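Local coordinates for histidine acid phosphatase (Hafnia alvei, PDB 4ARU), which belongs to branch 2 of the histidine phosphatase superfamily, the histidine acid phosphatases, at residues F8-V14 against V337-D343; L59-Y64 against M354-T358; A84-W88 against F102-L106; A279-S284 against L395-S399; K347-S351 against G391-S396. Where two conformers were deposited one is given. Residue numbers count along the deposited sequence, not the author numbering.

Contact 1: F8-V14 against V337-D343; sequences FQLERVV and VFERWVD. Unlike the reference sequence in segment 8-14: Arg12 (reference Lys).
A classic beta bulge interrupts the antiparallel pairing of strands 9-18 and 335-342 in the central mixed sheet. Segment axes approach to 4.7 Å, directions 140° apart. Gln9 pairs with Val342 (Gln9 N to Val342 O 2.8 Å, Val342 N to Gln9 O 2.9 Å) and Leu10 with Trp341; then Glu11 and Arg12 both face Arg340, Glu11 N giving 2.8 Å to Arg340 O and Arg340 N 2.9 Å to Arg12 O. Glu11 has phi/psi of -91/-35, as the extra bulge residue needs. Beyond it Val13 meets Glu339, and Val14 pairs with Phe338 (Val14 N to Phe338 O 2.9 Å, Phe338 N to Val14 O 2.8 Å). Trp341 (chi1 -73°, chi2 90°) lays its six-membered ring over Leu10 CB, 3.8 Å from CB to centroid, a CH-pi contact, and its NE1 bonds Glu339 OE1 at 2.9 Å. On the face of Arg12, extended Arg340 bridges NE to Glu11 OE1 at 2.8 Å, while the guanidinium of Arg12 (lysine in the reference sequence) stacks flat on that of Arg340 (centres 4.3 Å, planes 8°). Two like charges can lie so close because Glu11 offsets Arg340, and Ala281 O and Leu282 O accept from Arg12 NE and Arg340 NH1.

Contact 2: L59-Y64 against M354-T358; sequences LMGGFY and MVYQT
Met60 gives the largest share of the buried surface, in an mmm rotamer (chi1 -69°, chi2 -76°, chi3 -77°) that curls the thioether toward strand 354-356. Its CE reaches Val355 CG1 at 4.0 Å and Val355 O at 3.8 Å, while its CG lies 3.2 Å from Gln357 OE1; an unbranched side chain suits this uneven gap. Segment 59-64 is regular helix, with Phe63 N bonded to Leu59 O at 3.0 Å and Tyr64 N to Met60 O at 2.8 Å. The strand runs at 127° to it, axes 10.5 Å apart at closest, and the nearest CA pair is Met60 with Gln357, 7.9 Å. This is helix-on-sheet packing of an alpha/beta fold: helix 51-70 covers one face of the central mixed sheet, where Val355 (chi1 t) points toward the helix. Phe63 (chi1 177°, chi2 71°) and Tyr64 (chi1 -71°, chi2 -56°) converge on Val355 CG1, CE2 of Phe63 and CE1 of Tyr64 each standing 4.2 Å from it. Tyr356 (chi1 67°) turns away and gives its hydroxyl to Pro324 O. Gln357, with chi1 -75° and chi2 off-well at 144°, bends back so that NE2 approaches Leu59 CB at 4.2 Å and is hydrogen-bonded to Leu56 O.

Contact 3: A84-W88 against F102-L106; sequences AVYVW and FLAGL
Strand 85-88 is extended, with phi/psi from -125/131 at Val85 to -113/115 at Trp88, whereas 102-106 is the last part of helix 93-106, its Leu106 N bonded to Phe102 O at 2.8 Å. The two run nearly antiparallel, at 159°, with axes 10.6 Å apart at closest and Val87 and Leu103 as the nearest CA pair at 8.2 Å. They are the first two elements of a beta-alpha-beta unit completed by strand 115-116, which lies parallel beside strand 85-89; in such a unit the helix must run back across the sheet, and this contact is where it settles on it. Val85 and Val87, two residues apart, put their CB atoms on the helix side, while Tyr86 between them points away and stacks its ring with His115. Both valines are t rotamers, and small beta-branched residues suit a strand face closely covered by a helix. On the helix, Phe102 (chi1 164°, chi2 79°) and Leu106 (chi1 -171°, chi2 87°), one turn apart, point toward the strand; Leu103 sets out sideways, but chi1 -67° and chi2 172° carry its CD2 to the valines. The packing is wholly apolar: Val85 CG1 lies 3.8 Å from Leu106 CD2 and 4.3 Å from Phe102 CE2, and Val87 CG2 is 3.9 Å from Phe102 CD2. Leu103 CD2 touches both valines, 3.9 Å from Val85 CG1 and 3.7 Å from Val87 CG2.

Contact 4: A279-S284 against L395-S399; sequences AHALGS and LSTFS
Phe398, with chi1 -178° and chi2 84°, extends its ring from helix 395-405 to Leu282 and Ala279, its CE2 lying 3.9 Å from Leu282 CD1 and 4.2 Å from Ala279 CB. The small alanine lets the ring come close to the helix. One turn before Phe398, Leu395 (chi1 176°, chi2 61°) lays CD2 3.7 Å from Leu282 O and 3.9 Å from Gly283 C, with its CD1 4.5 Å from Leu282 CB. Helix 264-282 ends here in a Schellman motif: Gly283 takes phi/psi of 117/6, its N bonded to His280 O at 3.0 Å and weakly to Ala279 O at 3.1 Å, and Ser284 N returns to Ala279 O at 3.0 Å. Glycine is needed because a CB would jam against the preceding carbonyl and sit tight against Leu395 CD2. The C-terminal end of one helix is thus packed against the first turn of another, and both rest on the same sheet, Leu282 and Phe398 each touching Phe338 and Val350. Past the glycine the chain extends (Ser284 phi/psi -65/138), bringing the CA atoms of Ser284 and Ser399 within 5.6 Å. Both serines are m rotamers, and their OG atoms share a hydrogen bond of 2.7 Å in which either may be donor; small hydroxyl side chains can meet so closely at the margin of an apolar patch.

Contact 5: K347-S351 against G391-S396; sequences KPYVS and GYCPLS
Backbone hydrogen bonds set the register. Segments 347-351 and 391-396 run with end-to-end directions 131° apart, and Val350 and Cys393 form an antiparallel hydrogen-bonded pair: Val350 N to Cys393 O 2.7 Å, Cys393 N to Val350 O 2.8 Å, CA atoms 5.1 Å apart. Tyr349 and Pro394 follow as a non-hydrogen-bonded pair, CA to CA 4.2 Å, a place where proline's missing NH costs no bond across the strands. Pro394 is then the N-cap residue of helix 395-405, and Leu395 N, in the helix's first turn, gives 2.9 Å to Pro348 O. Water extends the polar network: water 2 donates to Pro348 O at 2.8 Å and accepts from Ser396 N at 3.0 Å. At the other end Gly391, with phi/psi of 103/3, makes a turn that a CB would obstruct. Apolar contacts fill both faces. Val350 (t) puts CG2 3.6 Å from CD1 of Leu395 (chi1 176°, chi2 61°), whose CB is 4.0 Å from Pro348 CB. Across from these, Tyr349 (chi1 -52°, chi2 85°) rests CD2 3.8 Å from Tyr392 CB; its hydroxyl bonds Asp343, and both tyrosine rings meet that of Phe8. Outside the two segments, Cys393 (chi1 t) is joined by a disulfide to Cys384, a residue of the potassium site. These features make a short edge strand, pinned by a disulfide, that passes directly into a helix lying on its own sheet.

In the fold
From the N terminus, strand 9-18 pairs with strand 335-342, so contact 1 closes a loop of more than three hundred residues. Helix 51-70, further on, reaches strand 348-356 in contact 2, crossing contact 1. Contact 3 is local, closing a short loop that falls within the spans of both, and its helix packs on contact 2 through Tyr64 and Phe102. Contact 4 starts at the end of helix 264-282 and crosses contacts 1 and 2. Contact 5 opens after contact 1 has closed, crosses contact 2, and ends on the same stretch as contact 4, sharing Leu395 and Ser396. Contacts 1, 4 and 5 touch one another; contacts 2 and 3 tie helices to the central sheet.

Contact 1: F8-V14 against V337-D343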
# COMPACT_ATOMS: atom_id res chain seq x y z
N PHE A 8 6.90 -9.94 -27.49
CA PHE A 8 6.35 -8.96 -26.54
C PHE A 8 7.41 -7.92 -26.20
O PHE A 8 8.59 -8.24 -26.02
CB PHE A 8 5.86 -9.65 -25.26
CG PHE A 8 4.41 -10.12 -25.32
CD1 PHE A 8 3.94 -10.88 -26.37
CD2 PHE A 8 3.55 -9.83 -24.28
CE1 PHE A 8 2.60 -11.32 -26.40
CE2 PHE A 8 2.23 -10.28 -24.30
CZ PHE A 8 1.77 -11.01 -25.35
N GLN A 9 6.95 -6.69 -26.06
CA GLN A 9 7.82 -5.55 -25.70
C GLN A 9 7.24 -4.79 -24.55
O GLN A 9 6.10 -4.46 -24.57
CB GLN A 9 7.91 -4.60 -26.90
CG GLN A 9 8.42 -5.20 -28.18
CD GLN A 9 9.91 -5.57 -28.14
OE1 GLN A 9 10.65 -5.10 -27.28
NE2 GLN A 9 10.34 -6.36 -29.09
N LEU A 10 8.05 -4.48 -23.54
CA LEU A 10 7.60 -3.66 -22.42
C LEU A 10 7.74 -2.18 -22.77
O LEU A 10 8.87 -1.69 -22.99
CB LEU A 10 8.43 -3.95 -21.17
CG LEU A 10 8.05 -3.13 -19.92
CD1 LEU A 10 6.62 -3.32 -19.46
CD2 LEU A 10 9.03 -3.47 -18.79
N GLU A 11 6.62 -1.46 -22.90
CA GLU A 11 6.66 -0.05 -23.37
C GLU A 11 6.77 0.94 -22.20
O GLU A 11 7.38 1.98 -22.35
CB GLU A 11 5.42 0.29 -24.20
CG GLU A 11 5.46 -0.43 -25.54
CD GLU A 11 4.55 0.16 -26.57
OE1 GLU A 11 3.66 0.94 -26.19
OE2 GLU A 11 4.75 -0.14 -27.76
N ARG A 12 6.14 0.65 -21.07
CA ARG A 12 6.28 1.49 -19.90
C ARG A 12 5.63 0.90 -18.71
O ARG A 12 4.88 -0.07 -18.81
CB ARG A 12 5.77 2.86 -20.15
CG ARG A 12 4.38 2.92 -20.68
CD ARG A 12 4.13 4.38 -21.02
NE ARG A 12 2.79 4.63 -21.58
CZ ARG A 12 2.45 4.53 -22.85
NH1 ARG A 12 3.32 4.10 -23.76
NH2 ARG A 12 1.20 4.82 -23.19
N VAL A 13 5.94 1.48 -17.56
CA VAL A 13 5.52 0.96 -16.26
C VAL A 13 4.98 2.09 -15.41
O VAL A 13 5.48 3.25 -15.49
CB VAL A 13 6.72 0.31 -15.54
CG1 VAL A 13 6.32 -0.25 -14.19
CG2 VAL A 13 7.30 -0.79 -16.39
N VAL A 14 4.01 1.76 -14.58
CA VAL A 14 3.50 2.66 -13.55
C VAL A 14 3.54 1.88 -12.24
O VAL A 14 2.94 0.79 -12.13
CB VAL A 14 2.08 3.14 -13.83
CG1 VAL A 14 1.63 4.10 -12.71
CG2 VAL A 14 1.94 3.70 -15.21
N VAL A 337 2.78 -2.88 -9.53
CA VAL A 337 3.53 -2.56 -10.72
C VAL A 337 2.66 -2.92 -11.90
O VAL A 337 2.43 -4.10 -12.19
CB VAL A 337 4.87 -3.31 -10.79
CG1 VAL A 337 5.63 -2.95 -12.05
CG2 VAL A 337 5.71 -3.04 -9.52
N PHE A 338 2.24 -1.90 -12.60
CA PHE A 338 1.41 -2.01 -13.80
C PHE A 338 2.30 -1.86 -15.02
O PHE A 338 3.00 -0.85 -15.16
CB PHE A 338 0.33 -0.94 -13.86
CG PHE A 338 -0.68 -1.00 -12.78
CD1 PHE A 338 -0.45 -0.44 -11.53
CD2 PHE A 338 -1.97 -1.46 -13.08
CE1 PHE A 338 -1.40 -0.50 -10.56
CE2 PHE A 338 -2.96 -1.47 -12.10
CZ PHE A 338 -2.64 -1.01 -10.82
N GLU A 339 2.29 -2.85 -15.92
CA GLU A 339 3.18 -2.90 -17.08
C GLU A 339 2.34 -2.85 -18.32
O GLU A 339 1.43 -3.66 -18.49
CB GLU A 339 4.00 -4.17 -17.07
CG GLU A 339 4.95 -4.21 -15.89
CD GLU A 339 5.86 -5.43 -15.82
OE1 GLU A 339 5.63 -6.44 -16.52
OE2 GLU A 339 6.82 -5.35 -15.02
N ARG A 340 2.71 -1.96 -19.22
CA ARG A 340 2.12 -1.88 -20.55
C ARG A 340 3.02 -2.62 -21.50
O ARG A 340 4.13 -2.19 -21.77
CB ARG A 340 1.94 -0.42 -21.04
CG ARG A 340 1.50 -0.30 -22.48
CD ARG A 340 1.72 1.11 -23.04
NE ARG A 340 1.54 1.18 -24.45
CZ ARG A 340 0.38 1.42 -25.11
NH1 ARG A 340 -0.74 1.73 -24.49
NH2 ARG A 340 0.37 1.41 -26.43
N TRP A 341 2.51 -3.75 -22.01
CA TRP A 341 3.22 -4.62 -22.94
C TRP A 341 2.54 -4.51 -24.29
O TRP A 341 1.31 -4.34 -24.35
CB TRP A 341 3.12 -6.07 -22.47
CG TRP A 341 3.93 -6.37 -21.31
CD1 TRP A 341 3.59 -6.29 -19.97
CD2 TRP A 341 5.29 -6.84 -21.34
NE1 TRP A 341 4.65 -6.68 -19.20
CE2 TRP A 341 5.70 -7.01 -20.00
CE3 TRP A 341 6.19 -7.13 -22.37
CZ2 TRP A 341 6.99 -7.43 -19.68
CZ3 TRP A 341 7.47 -7.55 -22.05
CH2 TRP A 341 7.84 -7.71 -20.71
N VAL A 342 3.28 -4.65 -25.37
CA VAL A 342 2.64 -4.80 -26.70
C VAL A 342 3.22 -6.01 -27.33
O VAL A 342 4.37 -6.33 -27.14
CB VAL A 342 2.79 -3.68 -27.78
CG1 VAL A 342 2.09 -2.41 -27.36
CG2 VAL A 342 4.25 -3.46 -28.20
N ASP A 343 2.38 -6.77 -28.01
CA ASP A 343 2.86 -7.94 -28.78
C ASP A 343 3.39 -7.52 -30.12
O ASP A 343 3.36 -6.35 -30.47
CB ASP A 343 1.79 -9.05 -28.84
CG ASP A 343 0.57 -8.67 -29.63
OD1 ASP A 343 0.57 -7.75 -30.47
OD2 ASP A 343 -0.46 -9.41 -29.43
O HOH W 1 1.80 1.01 -28.41

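Contact 2: L59-Y64 against M354-T358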
# COMPACT_ATOMS: atom_id res chain seq x y z
N LEU A 59 17.12 -0.28 -2.01
CA LEU A 59 17.38 -1.67 -2.45
C LEU A 59 16.30 -2.06 -3.49
O LEU A 59 16.61 -2.69 -4.52
CB LEU A 59 17.42 -2.67 -1.26
CG LEU A 59 18.57 -2.47 -0.31
CD1 LEU A 59 18.45 -3.50 0.83
CD2 LEU A 59 19.93 -2.60 -0.98
N MET A 60 15.05 -1.72 -3.24
CA MET A 60 13.98 -1.92 -4.22
C MET A 60 14.25 -1.17 -5.53
O MET A 60 14.07 -1.73 -6.61
CB MET A 60 12.60 -1.54 -3.67
CG MET A 60 12.11 -2.49 -2.60
SD MET A 60 11.51 -4.05 -3.28
CE MET A 60 9.90 -3.61 -3.93
N GLY A 61 14.70 0.09 -5.43
CA GLY A 61 15.07 0.85 -6.64
C GLY A 61 16.10 0.11 -7.47
O GLY A 61 15.99 0.06 -8.69
N GLY A 62 17.12 -0.43 -6.82
CA GLY A 62 18.16 -1.24 -7.49
C GLY A 62 17.57 -2.46 -8.15
O GLY A 62 18.01 -2.84 -9.23
N PHE A 63 16.61 -3.10 -7.51
CA PHE A 63 15.96 -4.27 -8.11
C PHE A 63 15.18 -3.85 -9.35
O PHE A 63 15.28 -4.49 -10.41
CB PHE A 63 15.03 -4.94 -7.10
CG PHE A 63 14.28 -6.10 -7.71
CD1 PHE A 63 14.96 -7.28 -8.03
CD2 PHE A 63 12.94 -5.97 -8.05
CE1 PHE A 63 14.28 -8.35 -8.62
CE2 PHE A 63 12.27 -7.03 -8.65
CZ PHE A 63 12.95 -8.21 -8.93
N TYR A 64 14.41 -2.78 -9.23
CA TYR A 64 13.67 -2.26 -10.36
C TYR A 64 14.60 -1.91 -11.52
O TYR A 64 14.29 -2.20 -12.69
CB TYR A 64 12.85 -1.01 -9.99
CG TYR A 64 11.65 -1.22 -9.11
CD1 TYR A 64 10.63 -2.09 -9.44
CD2 TYR A 64 11.53 -0.49 -7.93
CE1 TYR A 64 9.53 -2.25 -8.57
CE2 TYR A 64 10.43 -0.63 -7.09
CZ TYR A 64 9.48 -1.53 -7.40
OH TYR A 64 8.40 -1.57 -6.47
N MET A 354 2.26 -7.51 -7.72
CA MET A 354 2.61 -6.95 -6.42
C MET A 354 4.05 -7.31 -6.18
O MET A 354 4.36 -8.48 -6.06
CB MET A 354 1.73 -7.50 -5.30
CG MET A 354 1.85 -6.75 -3.99
SD MET A 354 1.22 -5.02 -4.11
CE MET A 354 1.84 -4.68 -2.46
N VAL A 355 4.91 -6.30 -6.06
CA VAL A 355 6.36 -6.53 -5.90
C VAL A 355 6.77 -6.00 -4.53
O VAL A 355 6.32 -4.93 -4.12
CB VAL A 355 7.14 -5.81 -7.01
CG1 VAL A 355 8.65 -6.00 -6.88
CG2 VAL A 355 6.69 -6.34 -8.37
N TYR A 356 7.53 -6.79 -3.80
CA TYR A 356 7.75 -6.55 -2.36
C TYR A 356 8.94 -7.26 -1.81
O TYR A 356 9.42 -8.22 -2.38
CB TYR A 356 6.49 -6.99 -1.60
CG TYR A 356 6.33 -8.49 -1.68
CD1 TYR A 356 5.79 -9.11 -2.80
CD2 TYR A 356 6.77 -9.34 -0.63
CE1 TYR A 356 5.63 -10.47 -2.86
CE2 TYR A 356 6.66 -10.70 -0.71
CZ TYR A 356 6.12 -11.27 -1.87
OH TYR A 356 6.02 -12.62 -1.96
N GLN A 357 9.42 -6.74 -0.68
CA GLN A 357 10.36 -7.43 0.15
C GLN A 357 9.62 -8.35 1.13
O GLN A 357 8.67 -7.92 1.79
CB GLN A 357 11.22 -6.44 0.90
CG GLN A 357 12.26 -5.78 0.01
CD GLN A 357 12.52 -4.33 0.34
OE1 GLN A 357 11.59 -3.51 0.36
NE2 GLN A 357 13.79 -3.98 0.44
N THR A 358 10.10 -9.57 1.22
CA THR A 358 9.66 -10.48 2.27
C THR A 358 10.00 -9.92 3.62
O THR A 358 10.82 -9.00 3.78
CB THR A 358 10.26 -11.88 2.14
OG1 THR A 358 11.66 -11.82 2.42
CG2 THR A 358 10.02 -12.51 0.81

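Contact 3: A84-W88 against F102-L106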
# COMPACT_ATOMS: atom_id res chain seq x y z
N ALA A 84 12.75 9.85 -19.02
CA ALA A 84 12.32 8.45 -18.88
C ALA A 84 11.71 8.12 -17.54
O ALA A 84 10.90 7.23 -17.47
CB ALA A 84 13.50 7.51 -19.13
N VAL A 85 12.13 8.81 -16.49
CA VAL A 85 11.76 8.47 -15.13
C VAL A 85 11.12 9.66 -14.42
O VAL A 85 11.63 10.77 -14.49
CB VAL A 85 12.99 8.04 -14.32
CG1 VAL A 85 12.58 7.62 -12.91
CG2 VAL A 85 13.72 6.90 -15.04
N TYR A 86 9.98 9.44 -13.79
CA TYR A 86 9.25 10.46 -13.10
C TYR A 86 8.69 9.94 -11.82
O TYR A 86 8.08 8.89 -11.80
CB TYR A 86 8.13 11.00 -13.99
CG TYR A 86 7.34 12.19 -13.45
CD1 TYR A 86 6.34 12.04 -12.54
CD2 TYR A 86 7.52 13.43 -13.98
CE1 TYR A 86 5.60 13.13 -12.08
CE2 TYR A 86 6.82 14.54 -13.52
CZ TYR A 86 5.84 14.37 -12.57
OH TYR A 86 5.08 15.45 -12.14
N VAL A 87 8.87 10.70 -10.73
CA VAL A 87 8.32 10.40 -9.44
C VAL A 87 7.30 11.45 -9.02
O VAL A 87 7.61 12.60 -9.01
CB VAL A 87 9.41 10.30 -8.31
CG1 VAL A 87 8.74 10.09 -6.98
CG2 VAL A 87 10.42 9.21 -8.62
N TRP A 88 6.11 10.99 -8.65
CA TRP A 88 5.11 11.81 -7.96
C TRP A 88 4.94 11.27 -6.55
O TRP A 88 4.49 10.15 -6.40
CB TRP A 88 3.77 11.87 -8.69
CG TRP A 88 2.86 12.87 -8.06
CD1 TRP A 88 1.87 12.65 -7.12
CD2 TRP A 88 2.93 14.28 -8.20
NE1 TRP A 88 1.32 13.82 -6.71
CE2 TRP A 88 1.93 14.84 -7.36
CE3 TRP A 88 3.69 15.14 -8.99
CZ2 TRP A 88 1.69 16.21 -7.28
CZ3 TRP A 88 3.43 16.49 -8.93
CH2 TRP A 88 2.48 17.03 -8.04
N PHE A 102 14.01 5.83 -3.91
CA PHE A 102 13.79 5.07 -5.15
C PHE A 102 14.70 5.53 -6.25
O PHE A 102 15.39 4.71 -6.88
CB PHE A 102 12.31 5.18 -5.58
CG PHE A 102 12.06 4.76 -7.01
CD1 PHE A 102 11.98 3.44 -7.39
CD2 PHE A 102 11.92 5.72 -7.99
CE1 PHE A 102 11.78 3.07 -8.71
CE2 PHE A 102 11.72 5.37 -9.31
CZ PHE A 102 11.60 4.06 -9.68
N LEU A 103 14.81 6.85 -6.44
CA LEU A 103 15.71 7.39 -7.47
C LEU A 103 17.17 7.03 -7.15
O LEU A 103 17.93 6.70 -8.06
CB LEU A 103 15.56 8.92 -7.58
CG LEU A 103 14.21 9.38 -8.11
CD1 LEU A 103 14.17 10.89 -7.96
CD2 LEU A 103 14.02 8.95 -9.55
N ALA A 104 17.57 7.06 -5.87
CA ALA A 104 18.96 6.76 -5.50
C ALA A 104 19.30 5.29 -5.79
O ALA A 104 20.45 5.02 -6.12
CB ALA A 104 19.17 7.05 -4.04
N GLY A 105 18.32 4.37 -5.68
CA GLY A 105 18.56 2.97 -6.00
C GLY A 105 18.44 2.67 -7.48
O GLY A 105 19.21 1.91 -8.03
N LEU A 106 17.47 3.29 -8.12
CA LEU A 106 17.25 3.11 -9.56
C LEU A 106 18.36 3.65 -10.38
O LEU A 106 18.75 3.05 -11.42
CB LEU A 106 15.94 3.77 -9.98
CG LEU A 106 15.50 3.46 -11.42
CD1 LEU A 106 14.72 2.19 -11.45
CD2 LEU A 106 14.71 4.62 -12.04

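Contact 4: A279-S284 against L395-S399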
# COMPACT_ATOMS: atom_id res chain seq x y z
N ALA A 279 -4.36 4.47 -15.29
CA ALA A 279 -4.89 4.06 -16.57
C ALA A 279 -4.43 4.98 -17.70
O ALA A 279 -4.01 4.54 -18.78
CB ALA A 279 -6.42 4.03 -16.51
N HIS A 280 -4.55 6.28 -17.50
CA HIS A 280 -4.09 7.24 -18.47
C HIS A 280 -2.60 7.04 -18.81
O HIS A 280 -2.21 7.04 -19.98
CB HIS A 280 -4.32 8.65 -17.94
CG HIS A 280 -3.85 9.69 -18.88
ND1 HIS A 280 -2.59 10.22 -18.83
CD2 HIS A 280 -4.45 10.27 -19.94
CE1 HIS A 280 -2.43 11.09 -19.81
NE2 HIS A 280 -3.55 11.15 -20.50
N ALA A 281 -1.80 6.77 -17.79
CA ALA A 281 -0.34 6.61 -17.97
C ALA A 281 -0.06 5.34 -18.77
O ALA A 281 0.95 5.26 -19.46
CB ALA A 281 0.38 6.56 -16.68
N LEU A 282 -0.96 4.35 -18.69
CA LEU A 282 -0.80 3.09 -19.42
C LEU A 282 -1.30 3.16 -20.84
O LEU A 282 -1.10 2.22 -21.62
CB LEU A 282 -1.50 1.96 -18.67
CG LEU A 282 -0.93 1.58 -17.32
CD1 LEU A 282 -1.91 0.74 -16.50
CD2 LEU A 282 0.37 0.82 -17.46
N GLY A 283 -1.99 4.25 -21.16
CA GLY A 283 -2.46 4.50 -22.52
C GLY A 283 -3.98 4.55 -22.72
O GLY A 283 -4.42 4.69 -23.86
N SER A 284 -4.77 4.49 -21.65
CA SER A 284 -6.22 4.62 -21.79
C SER A 284 -6.57 5.99 -22.28
O SER A 284 -5.97 6.98 -21.85
CB SER A 284 -6.95 4.38 -20.47
OG SER A 284 -6.59 3.15 -19.89
N LEU A 395 -5.46 -3.95 -23.00
CA LEU A 395 -5.62 -2.59 -22.51
C LEU A 395 -7.05 -2.09 -22.77
O LEU A 395 -7.62 -1.40 -21.92
CB LEU A 395 -4.62 -1.63 -23.18
CG LEU A 395 -4.80 -0.16 -22.79
CD1 LEU A 395 -4.59 0.04 -21.31
CD2 LEU A 395 -3.84 0.70 -23.58
N SER A 396 -7.63 -2.44 -23.91
CA SER A 396 -8.97 -2.00 -24.25
C SER A 396 -9.96 -2.51 -23.21
O SER A 396 -10.89 -1.81 -22.81
CB SER A 396 -9.31 -2.47 -25.66
OG SER A 396 -9.06 -3.87 -25.87
N THR A 397 -9.76 -3.72 -22.70
CA THR A 397 -10.60 -4.22 -21.63
C THR A 397 -10.29 -3.54 -20.30
O THR A 397 -11.19 -3.14 -19.55
CB THR A 397 -10.48 -5.76 -21.49
OG1 THR A 397 -10.82 -6.34 -22.72
CG2 THR A 397 -11.37 -6.26 -20.33
N PHE A 398 -9.01 -3.41 -19.95
CA PHE A 398 -8.59 -2.75 -18.72
C PHE A 398 -9.23 -1.37 -18.64
O PHE A 398 -9.77 -0.99 -17.58
CB PHE A 398 -7.07 -2.63 -18.70
CG PHE A 398 -6.52 -2.00 -17.45
CD1 PHE A 398 -6.30 -2.78 -16.31
CD2 PHE A 398 -6.19 -0.66 -17.40
CE1 PHE A 398 -5.82 -2.23 -15.15
CE2 PHE A 398 -5.73 -0.10 -16.24
CZ PHE A 398 -5.50 -0.88 -15.13
N SER A 399 -9.18 -0.61 -19.73
CA SER A 399 -9.77 0.73 -19.79
C SER A 399 -11.23 0.72 -19.45
O SER A 399 -11.73 1.59 -18.76
CB SER A 399 -9.58 1.34 -21.16
OG SER A 399 -8.19 1.52 -21.41

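Contact 5: K347-S351 against G391-S396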
# COMPACT_ATOMS: atom_id res chain seq x y z
N LYS A 347 -0.65 -5.01 -30.41
CA LYS A 347 -1.74 -4.96 -29.44
C LYS A 347 -1.22 -4.69 -28.02
O LYS A 347 -0.36 -5.40 -27.53
CB LYS A 347 -2.51 -6.30 -29.47
CG LYS A 347 -3.60 -6.45 -28.40
CD LYS A 347 -4.47 -7.67 -28.63
CE LYS A 347 -5.77 -7.61 -27.82
NZ LYS A 347 -6.41 -6.27 -27.82
N PRO A 348 -1.81 -3.70 -27.28
CA PRO A 348 -1.38 -3.42 -25.93
C PRO A 348 -2.15 -4.18 -24.87
O PRO A 348 -3.37 -4.41 -25.03
CB PRO A 348 -1.58 -1.88 -25.77
CG PRO A 348 -2.53 -1.54 -26.82
CD PRO A 348 -2.63 -2.63 -27.86
N TYR A 349 -1.42 -4.58 -23.86
CA TYR A 349 -1.94 -5.26 -22.70
C TYR A 349 -1.39 -4.63 -21.45
O TYR A 349 -0.33 -3.96 -21.46
CB TYR A 349 -1.47 -6.72 -22.67
CG TYR A 349 -1.68 -7.55 -23.88
CD1 TYR A 349 -0.76 -7.54 -24.94
CD2 TYR A 349 -2.79 -8.40 -24.00
CE1 TYR A 349 -0.92 -8.33 -26.04
CE2 TYR A 349 -2.95 -9.23 -25.12
CZ TYR A 349 -2.02 -9.16 -26.15
OH TYR A 349 -2.13 -9.97 -27.26
N VAL A 350 -2.08 -4.87 -20.35
CA VAL A 350 -1.61 -4.50 -19.02
C VAL A 350 -1.41 -5.76 -18.21
O VAL A 350 -2.29 -6.66 -18.21
CB VAL A 350 -2.64 -3.59 -18.27
CG1 VAL A 350 -2.15 -3.23 -16.85
CG2 VAL A 350 -3.02 -2.35 -19.07
N SER A 351 -0.26 -5.89 -17.58
CA SER A 351 -0.00 -6.88 -16.54
C SER A 351 0.11 -6.16 -15.19
O SER A 351 0.56 -5.01 -15.15
CB SER A 351 1.32 -7.59 -16.83
OG SER A 351 1.47 -8.77 -16.06
N GLY A 391 -1.32 -13.80 -17.76
CA GLY A 391 -1.54 -12.63 -16.95
C GLY A 391 -1.79 -11.31 -17.63
O GLY A 391 -1.94 -10.30 -16.97
N TYR A 392 -1.85 -11.33 -18.95
CA TYR A 392 -1.99 -10.10 -19.74
C TYR A 392 -3.45 -9.74 -19.99
O TYR A 392 -4.19 -10.53 -20.59
CB TYR A 392 -1.22 -10.21 -21.09
CG TYR A 392 0.25 -10.48 -20.88
CD1 TYR A 392 1.13 -9.46 -20.57
CD2 TYR A 392 0.75 -11.74 -20.96
CE1 TYR A 392 2.47 -9.70 -20.36
CE2 TYR A 392 2.11 -11.99 -20.78
CZ TYR A 392 2.94 -10.95 -20.46
OH TYR A 392 4.28 -11.25 -20.23
N CYS A 393 -3.85 -8.56 -19.56
CA CYS A 393 -5.19 -8.06 -19.75
C CYS A 393 -5.18 -7.10 -20.94
O CYS A 393 -4.48 -6.10 -20.87
CB CYS A 393 -5.61 -7.29 -18.48
SG CYS A 393 -7.27 -6.57 -18.57
N PRO A 394 -5.95 -7.33 -22.01
CA PRO A 394 -5.99 -6.34 -23.10
C PRO A 394 -6.25 -4.92 -22.57
O PRO A 394 -7.10 -4.73 -21.72
CB PRO A 394 -7.15 -6.75 -23.98
CG PRO A 394 -7.46 -8.15 -23.64
CD PRO A 394 -6.96 -8.40 -22.25
N LEU A 395 -5.46 -3.95 -23.00
CA LEU A 395 -5.62 -2.59 -22.51
C LEU A 395 -7.05 -2.09 -22.77
O LEU A 395 -7.62 -1.40 -21.92
CB LEU A 395 -4.62 -1.63 -23.18
CG LEU A 395 -4.80 -0.16 -22.79
CD1 LEU A 395 -4.59 0.04 -21.31
CD2 LEU A 395 -3.84 0.70 -23.58
N SER A 396 -7.63 -2.44 -23.91
CA SER A 396 -8.97 -2.00 -24.25
C SER A 396 -9.96 -2.51 -23.21
O SER A 396 -10.89 -1.81 -22.81
CB SER A 396 -9.31 -2.47 -25.66
OG SER A 396 -9.06 -3.87 -25.87
O HOH W 2 -5.82 -3.48 -26.13
O HOH W 3 -1.37 -9.41 -14.37